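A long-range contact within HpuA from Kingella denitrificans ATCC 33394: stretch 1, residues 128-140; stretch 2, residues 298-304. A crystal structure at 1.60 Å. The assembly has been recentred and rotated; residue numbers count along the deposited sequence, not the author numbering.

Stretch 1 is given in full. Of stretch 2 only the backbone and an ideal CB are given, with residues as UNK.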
ATOM      1  N   MET A 128      11.172  -8.519   5.849  1.00 45.55           N
ATOM      2  CA  MET A 128      10.413  -7.281   6.004  1.00 42.03           C
ATOM      3  C   MET A 128       9.080  -7.412   5.318  1.00 34.89           C
ATOM      4  O   MET A 128       8.863  -6.995   4.175  1.00 33.47           O
ATOM      5  CB  MET A 128      11.161  -6.083   5.481  1.00 37.73           C
ATOM      6  CG  MET A 128      12.430  -5.829   6.307  1.00 40.55           C
ATOM      7  SD  MET A 128      12.826  -4.096   6.539  1.00 35.61           S
ATOM      8  CE  MET A 128      12.393  -3.475   4.952  1.00 32.32           C
ATOM      9  N   ASN A 129       8.209  -8.020   6.076  1.00 35.36           N
ATOM     10  CA  ASN A 129       6.992  -8.498   5.572  1.00 32.37           C
ATOM     11  C   ASN A 129       6.044  -7.385   5.122  1.00 28.05           C
ATOM     12  O   ASN A 129       5.253  -7.656   4.245  1.00 25.89           O
ATOM     13  CB  ASN A 129       6.322  -9.350   6.611  1.00 35.49           C
ATOM     14  CG  ASN A 129       7.016 -10.687   6.813  1.00 39.75           C
ATOM     15  OD1 ASN A 129       7.811 -11.154   5.978  1.00 38.33           O
ATOM     16  ND2 ASN A 129       6.716 -11.310   7.936  1.00 38.87           N
ATOM     17  N   ALA A 130       6.119  -6.174   5.696  1.00 25.14           N
ATOM     18  CA  ALA A 130       5.169  -5.096   5.285  1.00 24.40           C
ATOM     19  C   ALA A 130       5.321  -4.717   3.827  1.00 26.41           C
ATOM     20  O   ALA A 130       4.411  -4.203   3.226  1.00 25.99           O
ATOM     21  CB  ALA A 130       5.343  -3.869   6.144  1.00 23.33           C
ATOM     22  N   LEU A 131       6.524  -4.949   3.279  1.00 28.03           N
ATOM     23  CA  LEU A 131       6.862  -4.484   1.949  1.00 33.08           C
ATOM     24  C   LEU A 131       6.437  -5.461   0.875  1.00 29.86           C
ATOM     25  O   LEU A 131       6.431  -5.103  -0.286  1.00 28.39           O
ATOM     26  CB  LEU A 131       8.388  -4.334   1.820  1.00 38.03           C
ATOM     27  CG  LEU A 131       9.169  -3.396   2.729  1.00 41.77           C
ATOM     28  CD1 LEU A 131      10.642  -3.713   2.526  1.00 44.96           C
ATOM     29  CD2 LEU A 131       8.851  -1.942   2.376  1.00 42.12           C
ATOM     30  N   ARG A 132       6.128  -6.693   1.279  1.00 28.70           N
ATOM     31  CA  ARG A 132       5.880  -7.774   0.362  1.00 32.30           C
ATOM     32  C   ARG A 132       4.447  -7.747  -0.156  1.00 27.85           C
ATOM     33  O   ARG A 132       3.692  -8.721  -0.039  1.00 27.85           O
ATOM     34  CB  ARG A 132       6.084  -9.111   1.072  1.00 34.44           C
ATOM     35  CG  ARG A 132       7.433  -9.373   1.716  1.00 42.03           C
ATOM     36  CD  ARG A 132       7.409 -10.780   2.359  1.00 48.92           C
ATOM     37  NE  ARG A 132       8.738 -11.258   2.744  1.00 57.75           N
ATOM     38  CZ  ARG A 132       9.668 -11.678   1.881  1.00 68.08           C
ATOM     39  NH1 ARG A 132       9.424 -11.695   0.571  1.00 72.37           N
ATOM     40  NH2 ARG A 132      10.856 -12.086   2.326  1.00 74.23           N
ATOM     41  N   LEU A 133       4.057  -6.628  -0.708  1.00 27.26           N
ATOM     42  CA  LEU A 133       2.682  -6.461  -1.130  1.00 24.79           C
ATOM     43  C   LEU A 133       2.589  -7.145  -2.463  1.00 26.04           C
ATOM     44  O   LEU A 133       3.582  -7.112  -3.212  1.00 26.88           O
ATOM     45  CB  LEU A 133       2.386  -4.977  -1.265  1.00 24.50           C
ATOM     46  CG  LEU A 133       2.579  -4.195   0.015  1.00 25.65           C
ATOM     47  CD1 LEU A 133       2.518  -2.706  -0.291  1.00 28.94           C
ATOM     48  CD2 LEU A 133       1.531  -4.528   1.002  1.00 25.35           C
ATOM     49  N   LYS A 134       1.480  -7.856  -2.705  1.00 20.40           N
ATOM     50  CA  LYS A 134       1.192  -8.514  -3.998  1.00 21.32           C
ATOM     51  C   LYS A 134      -0.055  -8.016  -4.675  1.00 19.85           C
ATOM     52  O   LYS A 134      -0.232  -8.235  -5.860  1.00 21.04           O
ATOM     53  CB  LYS A 134       1.053 -10.048  -3.836  1.00 24.24           C
ATOM     54  CG  LYS A 134       2.177 -10.711  -3.086  1.00 31.79           C
ATOM     55  CD  LYS A 134       3.494 -10.791  -3.844  1.00 38.11           C
ATOM     56  CE  LYS A 134       4.475 -11.647  -3.016  1.00 45.44           C
ATOM     57  NZ  LYS A 134       5.828 -11.045  -2.787  1.00 43.07           N
ATOM     58  N   SER A 135      -0.926  -7.321  -3.949  1.00 17.94           N
ATOM     59  CA  SER A 135      -2.209  -6.900  -4.499  1.00 16.39           C
ATOM     60  C   SER A 135      -2.514  -5.388  -4.369  1.00 16.37           C
ATOM     61  O   SER A 135      -3.634  -4.944  -4.618  1.00 16.43           O
ATOM     62  CB  SER A 135      -3.360  -7.639  -3.836  1.00 18.14           C
ATOM     63  OG  SER A 135      -3.254  -9.046  -4.056  1.00 19.92           O
ATOM     64  N   MET A 136      -1.493  -4.623  -4.061  1.00 16.82           N
ATOM     65  CA  MET A 136      -1.627  -3.170  -3.890  1.00 15.80           C
ATOM     66  C   MET A 136      -0.279  -2.524  -4.044  1.00 15.78           C
ATOM     67  O   MET A 136       0.767  -3.195  -3.965  1.00 16.34           O
ATOM     68  CB  MET A 136      -2.288  -2.821  -2.525  1.00 16.75           C
ATOM     69  CG  MET A 136      -1.474  -3.287  -1.384  1.00 17.92           C
ATOM     70  SD  MET A 136      -2.001  -2.513   0.170  1.00 18.14           S
ATOM     71  CE  MET A 136      -1.509  -0.851  -0.128  1.00 18.28           C
ATOM     72  N   GLN A 137      -0.290  -1.187  -4.138  1.00 15.16           N
ATOM     73  CA  GLN A 137       0.881  -0.355  -4.065  1.00 17.49           C
ATOM     74  C   GLN A 137       0.515   0.880  -3.270  1.00 17.22           C
ATOM     75  O   GLN A 137      -0.667   1.232  -3.171  1.00 17.74           O
ATOM     76  CB  GLN A 137       1.341   0.114  -5.464  1.00 18.88           C
ATOM     77  CG  GLN A 137       2.580  -0.569  -6.010  1.00 22.29           C
ATOM     78  CD  GLN A 137       3.872  -0.261  -5.282  1.00 24.47           C
ATOM     79  OE1 GLN A 137       3.889   0.277  -4.209  1.00 21.23           O
ATOM     80  NE2 GLN A 137       4.969  -0.689  -5.865  1.00 27.03           N
ATOM     81  N   PHE A 138       1.528   1.517  -2.700  1.00 16.38           N
ATOM     82  CA  PHE A 138       1.337   2.848  -2.104  1.00 15.78           C
ATOM     83  C   PHE A 138       2.559   3.680  -2.369  1.00 16.59           C
ATOM     84  O   PHE A 138       3.640   3.141  -2.635  1.00 17.80           O
ATOM     85  CB  PHE A 138       0.949   2.777  -0.601  1.00 16.06           C
ATOM     86  CG  PHE A 138       2.059   2.379   0.328  1.00 16.42           C
ATOM     87  CD1 PHE A 138       2.470   1.042   0.450  1.00 18.74           C
ATOM     88  CD2 PHE A 138       2.702   3.321   1.103  1.00 18.37           C
ATOM     89  CE1 PHE A 138       3.460   0.672   1.327  1.00 19.80           C
ATOM     90  CE2 PHE A 138       3.747   2.960   1.939  1.00 19.50           C
ATOM     91  CZ  PHE A 138       4.118   1.646   2.062  1.00 20.41           C
ATOM     92  N   GLY A 139       2.376   4.992  -2.295  1.00 15.88           N
ATOM     93  CA  GLY A 139       3.440   5.897  -2.657  1.00 16.70           C
ATOM     94  C   GLY A 139       2.956   7.305  -2.734  1.00 17.10           C
ATOM     95  O   GLY A 139       2.005   7.715  -2.043  1.00 17.33           O
ATOM     96  N   ALA A 140       3.687   8.110  -3.527  1.00 16.66           N
ATOM     97  CA  ALA A 140       3.378   9.543  -3.663  1.00 17.48           C
ATOM     98  C   ALA A 140       3.849  10.025  -4.998  1.00 18.61           C
ATOM     99  O   ALA A 140       4.890   9.556  -5.508  1.00 18.97           O
ATOM    100  CB  ALA A 140       4.058  10.356  -2.585  1.00 18.57           C
ATOM    101  N   UNK A 298      -0.078  11.523   4.673  1.00 16.50           N
ATOM    102  CA  UNK A 298       0.608  10.206   4.575  1.00 16.28           C
ATOM    103  C   UNK A 298      -0.203   9.247   3.729  1.00 15.51           C
ATOM    104  O   UNK A 298      -1.440   9.305   3.718  1.00 16.39           O
ATOM    105  CB  UNK A 298       0.838   9.601   5.961  1.00 16.28           C
ATOM    106  N   UNK A 299       0.492   8.336   3.073  1.00 14.86           N
ATOM    107  CA  UNK A 299      -0.102   7.064   2.660  1.00 14.93           C
ATOM    108  C   UNK A 299       0.505   5.920   3.440  1.00 14.97           C
ATOM    109  O   UNK A 299       1.528   6.047   4.086  1.00 15.58           O
ATOM    110  CB  UNK A 299       0.086   6.836   1.159  1.00 14.93           C
ATOM    111  N   UNK A 300      -0.157   4.766   3.422  1.00 13.61           N
ATOM    112  CA  UNK A 300       0.356   3.612   4.124  1.00 14.44           C
ATOM    113  C   UNK A 300      -0.115   2.339   3.437  1.00 14.57           C
ATOM    114  O   UNK A 300      -1.135   2.340   2.729  1.00 14.31           O
ATOM    115  CB  UNK A 300      -0.080   3.632   5.590  1.00 14.44           C
ATOM    116  N   UNK A 301       0.644   1.258   3.653  1.00 14.75           N
ATOM    117  CA  UNK A 301       0.265  -0.046   3.167  1.00 15.43           C
ATOM    118  C   UNK A 301       0.951  -1.117   3.962  1.00 14.81           C
ATOM    119  O   UNK A 301       2.002  -0.888   4.621  1.00 16.08           O
ATOM    120  CB  UNK A 301       0.591  -0.191   1.679  1.00 15.43           C
ATOM    121  N   UNK A 302       0.389  -2.318   3.912  1.00 14.25           N
ATOM    122  CA  UNK A 302       1.024  -3.426   4.588  1.00 14.88           C
ATOM    123  C   UNK A 302       0.277  -4.729   4.451  1.00 14.61           C
ATOM    124  O   UNK A 302      -0.684  -4.826   3.682  1.00 15.64           O
ATOM    125  CB  UNK A 302       1.194  -3.094   6.072  1.00 14.88           C
ATOM    126  N   UNK A 303       0.764  -5.714   5.190  1.00 15.40           N
ATOM    127  CA  UNK A 303       0.361  -7.100   5.030  1.00 16.32           C
ATOM    128  C   UNK A 303      -0.219  -7.632   6.331  1.00 15.75           C
ATOM    129  O   UNK A 303       0.182  -7.237   7.429  1.00 17.00           O
ATOM    130  CB  UNK A 303       1.545  -7.958   4.580  1.00 16.32           C
ATOM    131  N   UNK A 304      -1.107  -8.601   6.194  1.00 16.18           N
ATOM    132  CA  UNK A 304      -1.752  -9.268   7.322  1.00 16.63           C
ATOM    133  C   UNK A 304      -0.766 -10.227   7.984  1.00 17.88           C
ATOM    134  O   UNK A 304      -0.354 -11.220   7.387  1.00 20.36           O
ATOM    135  CB  UNK A 304      -3.007 -10.015   6.867  1.00 16.63           C
TER

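Stretch 2 is a strand throughout. It lies across strand 136-140 at 154° between N-to-C directions, roughly antiparallel, with the axes 6.2 Å apart at closest approach. No backbone-to-backbone hydrogen bond joins the two stretches; side chains of each pack on, or bond to, the backbone of the other.

Position 298 points its CA-to-CB bond away. Stretch 1 has nothing within 5.5 Å of the ideal CB and sets no preference. The residue is Ala 298, which makes no contact here.

Position 299 points toward stretch 1. Its ideal CB is 3.8 Å from Gly 139 O and 4.4 Å from Phe 138 CD2. A short side chain suits the space, and a donor could use the carbonyl; Ser, Thr, Cys or Ala are all plausible. The residue is Ser 299. With chi1 at 60° (p), Ser 299 OG donates a hydrogen bond to Gly 139 O at 3.0 Å. The same OG sits at the edge of the Phe 138 ring.

Position 300 points away, its ideal CB 5.3 Å from Phe 138 CD2, so stretch 1 would tolerate many side chains. The residue is Phe 300. Its backbone C packs over a face of the Phe 138 ring, 3.8 Å from Phe 138 CD2.

Position 301 is the most restrictive. Its CB direction is toward stretch 1, but an ideal CB would lie 2.6 Å from Phe 138 CD1 and 2.8 Å from Met 136 CE. Both are clashes, so only glycine fits this arrangement. The residue is Gly 301. Its CA lies over the Phe 138 ring face in a CH-pi contact, 4.0 Å from the ring centroid, and 3.8 Å from Met 136 CE.

Position 302 has phi/psi of 180/-173, a fully extended backbone that favours glycine without demanding it. The ideal CB points away and is 4.2 Å from Ala 130 CB, so alanine would not clash with stretch 1. The residue is Gly 302. Its CA is 3.7 Å from Ala 130 O, and its O is 3.5 Å from Leu 133 CD2.

Position 303 points toward stretch 1, with Asn 129 O 3.7 Å from the ideal CB and Leu 133 CD2 5.0 Å away. Thr or Ser could reach the carbonyl, Val the leucine. The residue is Thr 303. Thr 303 OG1 donates to Asn 129 O at 2.9 Å, and Thr 303 CG2 packs 3.8 Å from Leu 133 CD2.

Position 304 is out of reach and unconstrained here. The residue is Arg 304, whose guanidinium is hydrogen-bonded elsewhere in the structure.

Stretch 2 298-304: ASFGGTR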
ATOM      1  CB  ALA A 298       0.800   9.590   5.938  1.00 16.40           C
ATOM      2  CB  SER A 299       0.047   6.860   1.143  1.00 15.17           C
ATOM      3  OG  SER A 299       1.430   6.848   0.778  1.00 16.53           O
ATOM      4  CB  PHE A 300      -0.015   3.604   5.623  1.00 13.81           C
ATOM      5  CG  PHE A 300      -1.497   3.531   5.896  1.00 14.14           C
ATOM      6  CD1 PHE A 300      -2.260   4.687   6.021  1.00 14.51           C
ATOM      7  CD2 PHE A 300      -2.108   2.306   6.110  1.00 13.72           C
ATOM      8  CE1 PHE A 300      -3.608   4.610   6.258  1.00 14.99           C
ATOM      9  CE2 PHE A 300      -3.482   2.234   6.342  1.00 14.64           C
ATOM     10  CZ  PHE A 300      -4.206   3.377   6.426  1.00 15.16           C
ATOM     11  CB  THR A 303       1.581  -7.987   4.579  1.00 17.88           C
ATOM     12  OG1 THR A 303       2.651  -7.886   5.534  1.00 21.41           O
ATOM     13  CG2 THR A 303       2.032  -7.583   3.190  1.00 21.96           C
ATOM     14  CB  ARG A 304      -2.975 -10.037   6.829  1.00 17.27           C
ATOM     15  CG  ARG A 304      -3.860 -10.594   7.938  1.00 17.47           C
ATOM     16  CD  ARG A 304      -5.237 -10.959   7.427  1.00 17.55           C
ATOM     17  NE  ARG A 304      -5.106 -11.977   6.376  1.00 17.50           N
ATOM     18  CZ  ARG A 304      -6.074 -12.264   5.517  1.00 16.75           C
ATOM     19  NH1 ARG A 304      -7.232 -11.701   5.605  1.00 17.86           N
ATOM     20  NH2 ARG A 304      -5.848 -13.208   4.600  1.00 18.79           N
TER
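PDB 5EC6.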